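Local coordinates for GGDEF and EAL domain-containing protein (Vibrio cholerae O1 str. 2010EL-1786, PDB 6PWK), which binds cyclic di-GMP as a LapD-type receptor and probably relays the signal to the control of large adhesins and biofilm formation, at residues V47-A52 / A90-Y95; E53-L58 / D68-E73. One frame throughout, in Å; residues are numbered along the deposited sequence.

Overall arrangement
Both contacts lie in the GGDEF domain, on the same side of the chain's centre, with their own centres about 12 Å apart. Interaction 1 joins strand 45-51 to the turn between strands 88-90 and 96-102. Interaction 2 is nested within the chain loop closed by interaction 1: the helical segment 53-80 follows A52 and doubles back on itself. The two touch where Y95 CE1 packs on K56 CA at 3.5 Å and R91 CZ meets V71 CG1 at 4.1 Å. Cyclic di-GMP borders both, as separate molecules: the side chain of I49 lines the pocket of one, about 4 Å away, and D68 OD2 is hydrogen-bonded to a base nitrogen of a different one.

Interaction 1 (V47-A52 / A90-Y95); sequences VAILQA and ARISTY
A52 and Y95 make a backbone hydrogen bond, joining strand 45-51 and A52 after it to the turn between strands 88-90 and 96-102, while I49 and I92 add an apolar contact further back. A52 N donates a hydrogen bond to Y95 O at 2.7 Å, with an N-H...O angle of 161°. Q51 CA lies 3.3 Å from Y95 O, a CA-H...O contact beside the main bond. A52 holds the N-cap position before helix 53-80, so the bond is made by the residue that caps this helix. Q51 extends its chain, CG anti to the backbone N (chi1 174°), and CG passes near the Y95 carbonyl oxygen; its amide OE1 is taken by K163. Further back along the strand, I49 and I92 cross at about a right angle, CD1 against CD1 at 3.7 Å. I49 lines the pocket of a bound cyclic di-GMP, and L155 and L159 of helix 148-164 also pack on it.

Segment 90-95 carries the hairpin turn on which GGDEF proteins bear their signature motif; here S93, T94 and Y95 stand, by sequence, where active cyclases have Gly-Gly-Asp, consistent with a degenerate, receptor-type domain. The turn is tied within itself: R91 NH2 donates to T94 O at 3.1 Å, reaching a lone pair in the carbonyl plane with the oxygen in the guanidinium plane, while NH1 makes a salt bridge to D20. T94 CG2 sits over the centre of one face of the Y95 ring, 3.4 Å above its plane. NH1 of R28, another residue of the I49 pocket, is hydrogen-bonded to I92 O.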
ATOM      1  N   VAL A  47       2.688 -29.618 -10.964  1.00 88.87           N
ATOM      2  CA  VAL A  47       2.846 -28.602  -9.934  1.00 77.55           C
ATOM      3  C   VAL A  47       1.685 -27.622 -10.070  1.00 78.92           C
ATOM      4  O   VAL A  47       1.186 -27.370 -11.172  1.00 86.23           O
ATOM      5  CB  VAL A  47       4.225 -27.902 -10.053  1.00 66.39           C
ATOM      6  CG1 VAL A  47       4.175 -26.707 -10.998  1.00 59.86           C
ATOM      7  CG2 VAL A  47       4.750 -27.512  -8.694  1.00 72.45           C
ATOM      8  N   ALA A  48       1.228 -27.095  -8.936  1.00 78.06           N
ATOM      9  CA  ALA A  48       0.022 -26.279  -8.912  1.00 73.51           C
ATOM     10  C   ALA A  48       0.164 -25.158  -7.894  1.00 73.41           C
ATOM     11  O   ALA A  48       0.912 -25.271  -6.920  1.00 71.56           O
ATOM     12  CB  ALA A  48      -1.221 -27.118  -8.588  1.00 64.16           C
ATOM     13  N   ILE A  49      -0.571 -24.071  -8.133  1.00 64.43           N
ATOM     14  CA  ILE A  49      -0.606 -22.925  -7.234  1.00 66.43           C
ATOM     15  C   ILE A  49      -2.059 -22.495  -7.060  1.00 68.38           C
ATOM     16  O   ILE A  49      -2.814 -22.418  -8.036  1.00 75.36           O
ATOM     17  CB  ILE A  49       0.259 -21.756  -7.748  1.00 67.03           C
ATOM     18  CG1 ILE A  49       0.281 -20.615  -6.729  1.00 56.92           C
ATOM     19  CG2 ILE A  49      -0.228 -21.258  -9.105  1.00 75.75           C
ATOM     20  CD1 ILE A  49       1.185 -19.469  -7.123  1.00 54.18           C
ATOM     21  N   LEU A  50      -2.450 -22.237  -5.816  1.00 59.85           N
ATOM     22  CA  LEU A  50      -3.801 -21.815  -5.477  1.00 60.15           C
ATOM     23  C   LEU A  50      -3.721 -20.487  -4.745  1.00 68.62           C
ATOM     24  O   LEU A  50      -3.045 -20.385  -3.717  1.00 74.55           O
ATOM     25  CB  LEU A  50      -4.500 -22.863  -4.606  1.00 60.69           C
ATOM     26  CG  LEU A  50      -5.844 -22.446  -4.007  1.00 63.53           C
ATOM     27  CD1 LEU A  50      -6.899 -22.337  -5.093  1.00 64.29           C
ATOM     28  CD2 LEU A  50      -6.282 -23.413  -2.916  1.00 66.28           C
ATOM     29  N   GLN A  51      -4.409 -19.474  -5.264  1.00 68.49           N
ATOM     30  CA  GLN A  51      -4.431 -18.152  -4.653  1.00 65.00           C
ATOM     31  C   GLN A  51      -5.798 -17.888  -4.039  1.00 65.91           C
ATOM     32  O   GLN A  51      -6.824 -18.012  -4.717  1.00 66.97           O
ATOM     33  CB  GLN A  51      -4.099 -17.058  -5.666  1.00 67.81           C
ATOM     34  CG  GLN A  51      -4.263 -15.663  -5.090  1.00 82.64           C
ATOM     35  CD  GLN A  51      -3.805 -14.578  -6.034  1.00 95.44           C
ATOM     36  OE1 GLN A  51      -3.271 -14.857  -7.107  1.00 96.68           O
ATOM     37  NE2 GLN A  51      -4.009 -13.327  -5.640  1.00104.57           N
ATOM     38  N   ALA A  52      -5.804 -17.514  -2.761  1.00 68.72           N
ATOM     39  CA  ALA A  52      -7.036 -17.222  -2.032  1.00 73.21           C
ATOM     40  C   ALA A  52      -7.161 -15.709  -1.883  1.00 81.87           C
ATOM     41  O   ALA A  52      -6.772 -15.116  -0.876  1.00 83.12           O
ATOM     42  CB  ALA A  52      -7.041 -17.931  -0.681  1.00 69.12           C
ATOM     43  N   ALA A  90       2.478 -26.436   0.510  1.00 75.97           N
ATOM     44  CA  ALA A  90       3.184 -25.374   1.205  1.00 69.29           C
ATOM     45  C   ALA A  90       2.492 -24.042   0.955  1.00 70.76           C
ATOM     46  O   ALA A  90       1.714 -23.885   0.011  1.00 72.15           O
ATOM     47  CB  ALA A  90       4.651 -25.294   0.768  1.00 68.07           C
ATOM     48  N   ARG A  91       2.791 -23.081   1.824  1.00 69.25           N
ATOM     49  CA  ARG A  91       2.305 -21.709   1.695  1.00 63.94           C
ATOM     50  C   ARG A  91       3.468 -20.872   1.171  1.00 74.19           C
ATOM     51  O   ARG A  91       4.322 -20.425   1.942  1.00 84.35           O
ATOM     52  CB  ARG A  91       1.781 -21.191   3.028  1.00 54.84           C
ATOM     53  CG  ARG A  91       1.106 -19.837   2.950  1.00 55.98           C
ATOM     54  CD  ARG A  91       0.735 -19.339   4.334  1.00 58.66           C
ATOM     55  NE  ARG A  91       0.213 -17.977   4.308  1.00 62.80           N
ATOM     56  CZ  ARG A  91       0.135 -17.191   5.375  1.00 68.38           C
ATOM     57  NH1 ARG A  91       0.556 -17.629   6.553  1.00 74.64           N
ATOM     58  NH2 ARG A  91      -0.354 -15.964   5.265  1.00 68.62           N
ATOM     59  N   ILE A  92       3.500 -20.665  -0.147  1.00 74.62           N
ATOM     60  CA  ILE A  92       4.661 -20.047  -0.783  1.00 66.82           C
ATOM     61  C   ILE A  92       4.635 -18.525  -0.718  1.00 56.47           C
ATOM     62  O   ILE A  92       5.664 -17.886  -0.973  1.00 57.32           O
ATOM     63  CB  ILE A  92       4.769 -20.504  -2.247  1.00 67.90           C
ATOM     64  CG1 ILE A  92       3.619 -19.924  -3.074  1.00 65.74           C
ATOM     65  CG2 ILE A  92       4.757 -22.022  -2.329  1.00 62.12           C
ATOM     66  CD1 ILE A  92       3.613 -20.392  -4.510  1.00 53.60           C
ATOM     67  N   SER A  93       3.493 -17.927  -0.397  1.00 51.63           N
ATOM     68  CA  SER A  93       3.392 -16.482  -0.247  1.00 52.33           C
ATOM     69  C   SER A  93       2.213 -16.182   0.669  1.00 56.62           C
ATOM     70  O   SER A  93       1.616 -17.089   1.257  1.00 56.45           O
ATOM     71  CB  SER A  93       3.256 -15.795  -1.613  1.00 50.32           C
ATOM     72  OG  SER A  93       2.093 -14.986  -1.661  1.00 70.52           O
ATOM     73  N   THR A  94       1.879 -14.897   0.791  1.00 52.31           N
ATOM     74  CA  THR A  94       0.856 -14.486   1.747  1.00 57.61           C
ATOM     75  C   THR A  94      -0.503 -15.087   1.403  1.00 58.88           C
ATOM     76  O   THR A  94      -1.210 -15.590   2.282  1.00 64.06           O
ATOM     77  CB  THR A  94       0.772 -12.960   1.797  1.00 66.05           C
ATOM     78  OG1 THR A  94       2.072 -12.418   2.062  1.00 71.98           O
ATOM     79  CG2 THR A  94      -0.186 -12.515   2.894  1.00 57.23           C
ATOM     80  N   TYR A  95      -0.882 -15.054   0.125  1.00 52.77           N
ATOM     81  CA  TYR A  95      -2.228 -15.442  -0.279  1.00 53.81           C
ATOM     82  C   TYR A  95      -2.258 -16.578  -1.294  1.00 53.33           C
ATOM     83  O   TYR A  95      -3.328 -16.866  -1.843  1.00 60.29           O
ATOM     84  CB  TYR A  95      -2.980 -14.231  -0.841  1.00 57.35           C
ATOM     85  CG  TYR A  95      -3.014 -13.048   0.098  1.00 72.54           C
ATOM     86  CD1 TYR A  95      -3.653 -13.133   1.328  1.00 79.72           C
ATOM     87  CD2 TYR A  95      -2.413 -11.845  -0.247  1.00 82.36           C
ATOM     88  CE1 TYR A  95      -3.686 -12.056   2.190  1.00 85.93           C
ATOM     89  CE2 TYR A  95      -2.445 -10.761   0.608  1.00 93.03           C
ATOM     90  CZ  TYR A  95      -3.084 -10.871   1.825  1.00 91.39           C
ATOM     91  OH  TYR A  95      -3.115  -9.792   2.678  1.00 89.95           O
TER

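Interaction 2 (E53-L58 / D68-E73); sequences EFIKEL and DGMVRE
M70 packs against F54, I55 and L58, and V71 against I55, with no hydrogen bond across the contact. The apolar contacts carry most of it. I55 CG1 meets M70 CG at 3.6 Å, and the two chains cross obliquely. I55's other branch, CG2, touches V71 CG2 at 3.6 Å, these two side chains crossing at about a right angle. L58 CD2 touches M70 CB at 3.8 Å, again with the side chains at about a right angle. M70 CG is anti to the backbone N (chi1 -174°); its chain then bends at chi2 and chi3, and CE comes to the edge of the F54 ring, in its plane, 3.7 Å from CE2.

The two segments run antiparallel, 161° between their axes and 9.8 Å apart at closest approach. They form a helical hairpin that follows the first strand of the GGDEF domain and folds back through the nine residues between the segments. I55 and M70 are the pair whose CA atoms lie nearest across the two segments, 6.7 Å apart.

A Met-aromatic contact accompanies the packing: M70 SD lies 5.4 Å from the F54 ring centroid and 80° off its normal, thus at the ring edge. Within segment 53-58, I55 CG1 sits over a face of that ring, offset toward the rim.

Polar groups of segment 68-73 have partners outside the two segments: D68 OD1 is hydrogen-bonded to Y59 OH, D68 OD2 to a bound cyclic di-GMP, and R72 NE to V22 O.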
ATOM      1  N   GLU A  53      -7.715 -15.077  -2.921  1.00 95.65           N
ATOM      2  CA  GLU A  53      -7.934 -13.636  -2.873  1.00 97.78           C
ATOM      3  C   GLU A  53      -8.997 -13.268  -1.846  1.00 94.07           C
ATOM      4  O   GLU A  53      -8.956 -12.169  -1.279  1.00 89.96           O
ATOM      5  CB  GLU A  53      -8.320 -13.121  -4.262  1.00102.65           C
ATOM      6  CG  GLU A  53      -8.587 -11.620  -4.347  1.00107.31           C
ATOM      7  CD  GLU A  53      -7.318 -10.780  -4.346  1.00109.60           C
ATOM      8  OE1 GLU A  53      -6.222 -11.337  -4.126  1.00112.17           O
ATOM      9  OE2 GLU A  53      -7.420  -9.556  -4.574  1.00110.10           O
ATOM     10  N   PHE A  54      -9.944 -14.171  -1.579  1.00 90.86           N
ATOM     11  CA  PHE A  54     -10.978 -13.881  -0.593  1.00 95.22           C
ATOM     12  C   PHE A  54     -10.400 -13.780   0.814  1.00100.20           C
ATOM     13  O   PHE A  54     -10.968 -13.089   1.667  1.00104.64           O
ATOM     14  CB  PHE A  54     -12.079 -14.943  -0.653  1.00 93.15           C
ATOM     15  CG  PHE A  54     -11.652 -16.301  -0.167  1.00 87.07           C
ATOM     16  CD1 PHE A  54     -10.925 -17.150  -0.986  1.00 84.36           C
ATOM     17  CD2 PHE A  54     -12.000 -16.738   1.100  1.00 86.93           C
ATOM     18  CE1 PHE A  54     -10.541 -18.402  -0.545  1.00 82.65           C
ATOM     19  CE2 PHE A  54     -11.619 -17.990   1.548  1.00 86.16           C
ATOM     20  CZ  PHE A  54     -10.888 -18.823   0.723  1.00 83.03           C
ATOM     21  N   ILE A  55      -9.278 -14.453   1.074  1.00 97.15           N
ATOM     22  CA  ILE A  55      -8.593 -14.275   2.349  1.00 87.94           C
ATOM     23  C   ILE A  55      -7.931 -12.903   2.405  1.00 85.01           C
ATOM     24  O   ILE A  55      -7.879 -12.265   3.462  1.00 85.68           O
ATOM     25  CB  ILE A  55      -7.577 -15.411   2.573  1.00 88.03           C
ATOM     26  CG1 ILE A  55      -8.291 -16.764   2.578  1.00 88.51           C
ATOM     27  CG2 ILE A  55      -6.819 -15.204   3.874  1.00 93.52           C
ATOM     28  CD1 ILE A  55      -7.407 -17.923   2.988  1.00 88.49           C
ATOM     29  N   LYS A  56      -7.425 -12.426   1.264  1.00 85.37           N
ATOM     30  CA  LYS A  56      -6.863 -11.081   1.207  1.00 89.10           C
ATOM     31  C   LYS A  56      -7.927 -10.029   1.489  1.00 98.98           C
ATOM     32  O   LYS A  56      -7.662  -9.032   2.172  1.00 98.03           O
ATOM     33  CB  LYS A  56      -6.219 -10.843  -0.159  1.00 86.27           C
ATOM     34  CG  LYS A  56      -5.614  -9.460  -0.348  1.00 89.04           C
ATOM     35  CD  LYS A  56      -5.051  -9.303  -1.755  1.00 87.47           C
ATOM     36  CE  LYS A  56      -4.277  -8.001  -1.912  1.00 91.87           C
ATOM     37  NZ  LYS A  56      -5.137  -6.798  -1.726  1.00 98.77           N
ATOM     38  N   GLU A  57      -9.140 -10.234   0.971  1.00104.19           N
ATOM     39  CA  GLU A  57     -10.231  -9.310   1.257  1.00108.61           C
ATOM     40  C   GLU A  57     -10.670  -9.391   2.713  1.00112.57           C
ATOM     41  O   GLU A  57     -11.169  -8.405   3.265  1.00116.00           O
ATOM     42  CB  GLU A  57     -11.412  -9.594   0.326  1.00105.03           C
ATOM     43  CG  GLU A  57     -11.191  -9.131  -1.107  1.00101.43           C
ATOM     44  CD  GLU A  57     -12.067  -9.860  -2.107  1.00 97.80           C
ATOM     45  OE1 GLU A  57     -12.842 -10.748  -1.695  1.00 98.41           O
ATOM     46  OE2 GLU A  57     -11.972  -9.547  -3.313  1.00 94.33           O
ATOM     47  N   LEU A  58     -10.486 -10.548   3.349  1.00112.20           N
ATOM     48  CA  LEU A  58     -10.928 -10.710   4.730  1.00105.14           C
ATOM     49  C   LEU A  58     -10.003  -9.998   5.707  1.00111.82           C
ATOM     50  O   LEU A  58     -10.441  -9.597   6.792  1.00121.76           O
ATOM     51  CB  LEU A  58     -11.020 -12.198   5.071  1.00 88.63           C
ATOM     52  CG  LEU A  58     -11.667 -12.569   6.407  1.00 85.79           C
ATOM     53  CD1 LEU A  58     -13.130 -12.164   6.412  1.00 82.62           C
ATOM     54  CD2 LEU A  58     -11.515 -14.055   6.688  1.00 88.07           C
ATOM     55  N   ASP A  68      -6.138 -15.002   9.813  1.00 90.17           N
ATOM     56  CA  ASP A  68      -5.296 -16.150  10.137  1.00 91.24           C
ATOM     57  C   ASP A  68      -6.129 -17.413  10.304  1.00 92.07           C
ATOM     58  O   ASP A  68      -5.717 -18.500   9.879  1.00 92.19           O
ATOM     59  CB  ASP A  68      -4.486 -15.874  11.403  1.00 91.44           C
ATOM     60  CG  ASP A  68      -3.415 -14.822  11.194  1.00 90.43           C
ATOM     61  OD1 ASP A  68      -3.451 -14.133  10.153  1.00 93.51           O
ATOM     62  OD2 ASP A  68      -2.534 -14.692  12.069  1.00 91.05           O
ATOM     63  N   GLY A  69      -7.307 -17.289  10.922  1.00 90.85           N
ATOM     64  CA  GLY A  69      -8.183 -18.442  11.064  1.00 91.07           C
ATOM     65  C   GLY A  69      -8.642 -19.006   9.734  1.00 93.13           C
ATOM     66  O   GLY A  69      -8.806 -20.221   9.594  1.00100.83           O
ATOM     67  N   MET A  70      -8.852 -18.140   8.741  1.00 88.52           N
ATOM     68  CA  MET A  70      -9.259 -18.617   7.423  1.00 89.46           C
ATOM     69  C   MET A  70      -8.095 -19.278   6.693  1.00 93.11           C
ATOM     70  O   MET A  70      -8.288 -20.258   5.962  1.00 89.70           O
ATOM     71  CB  MET A  70      -9.826 -17.465   6.595  1.00 82.92           C
ATOM     72  CG  MET A  70     -10.412 -17.898   5.265  1.00 84.52           C
ATOM     73  SD  MET A  70     -11.695 -19.146   5.472  1.00 93.21           S
ATOM     74  CE  MET A  70     -13.134 -18.232   4.934  1.00103.31           C
ATOM     75  N   VAL A  71      -6.881 -18.752   6.875  1.00 88.62           N
ATOM     76  CA  VAL A  71      -5.698 -19.394   6.308  1.00 81.66           C
ATOM     77  C   VAL A  71      -5.540 -20.797   6.878  1.00 77.60           C
ATOM     78  O   VAL A  71      -5.288 -21.761   6.146  1.00 77.80           O
ATOM     79  CB  VAL A  71      -4.445 -18.537   6.563  1.00 79.39           C
ATOM     80  CG1 VAL A  71      -3.185 -19.335   6.266  1.00 78.18           C
ATOM     81  CG2 VAL A  71      -4.484 -17.275   5.720  1.00 74.89           C
ATOM     82  N   ARG A  72      -5.688 -20.929   8.198  1.00 78.79           N
ATOM     83  CA  ARG A  72      -5.619 -22.244   8.826  1.00 82.61           C
ATOM     84  C   ARG A  72      -6.740 -23.151   8.334  1.00 87.60           C
ATOM     85  O   ARG A  72      -6.514 -24.335   8.058  1.00 82.82           O
ATOM     86  CB  ARG A  72      -5.677 -22.101  10.347  1.00 81.60           C
ATOM     87  CG  ARG A  72      -5.917 -23.408  11.087  1.00 84.08           C
ATOM     88  CD  ARG A  72      -4.750 -24.366  10.934  1.00 84.79           C
ATOM     89  NE  ARG A  72      -3.531 -23.839  11.536  1.00 88.37           N
ATOM     90  CZ  ARG A  72      -3.250 -23.915  12.832  1.00 92.43           C
ATOM     91  NH1 ARG A  72      -4.107 -24.490  13.664  1.00 98.96           N
ATOM     92  NH2 ARG A  72      -2.115 -23.410  13.294  1.00 90.10           N
ATOM     93  N   GLU A  73      -7.957 -22.612   8.223  1.00 90.51           N
ATOM     94  CA  GLU A  73      -9.084 -23.409   7.750  1.00 92.43           C
ATOM     95  C   GLU A  73      -8.829 -23.930   6.340  1.00 89.46           C
ATOM     96  O   GLU A  73      -8.916 -25.137   6.089  1.00 86.33           O
ATOM     97  CB  GLU A  73     -10.371 -22.585   7.801  1.00 97.51           C
ATOM     98  CG  GLU A  73     -11.611 -23.305   7.277  1.00108.77           C
ATOM     99  CD  GLU A  73     -12.232 -24.254   8.291  1.00120.94           C
ATOM    100  OE1 GLU A  73     -11.487 -24.882   9.072  1.00123.90           O
ATOM    101  OE2 GLU A  73     -13.476 -24.366   8.308  1.00125.80           O
TER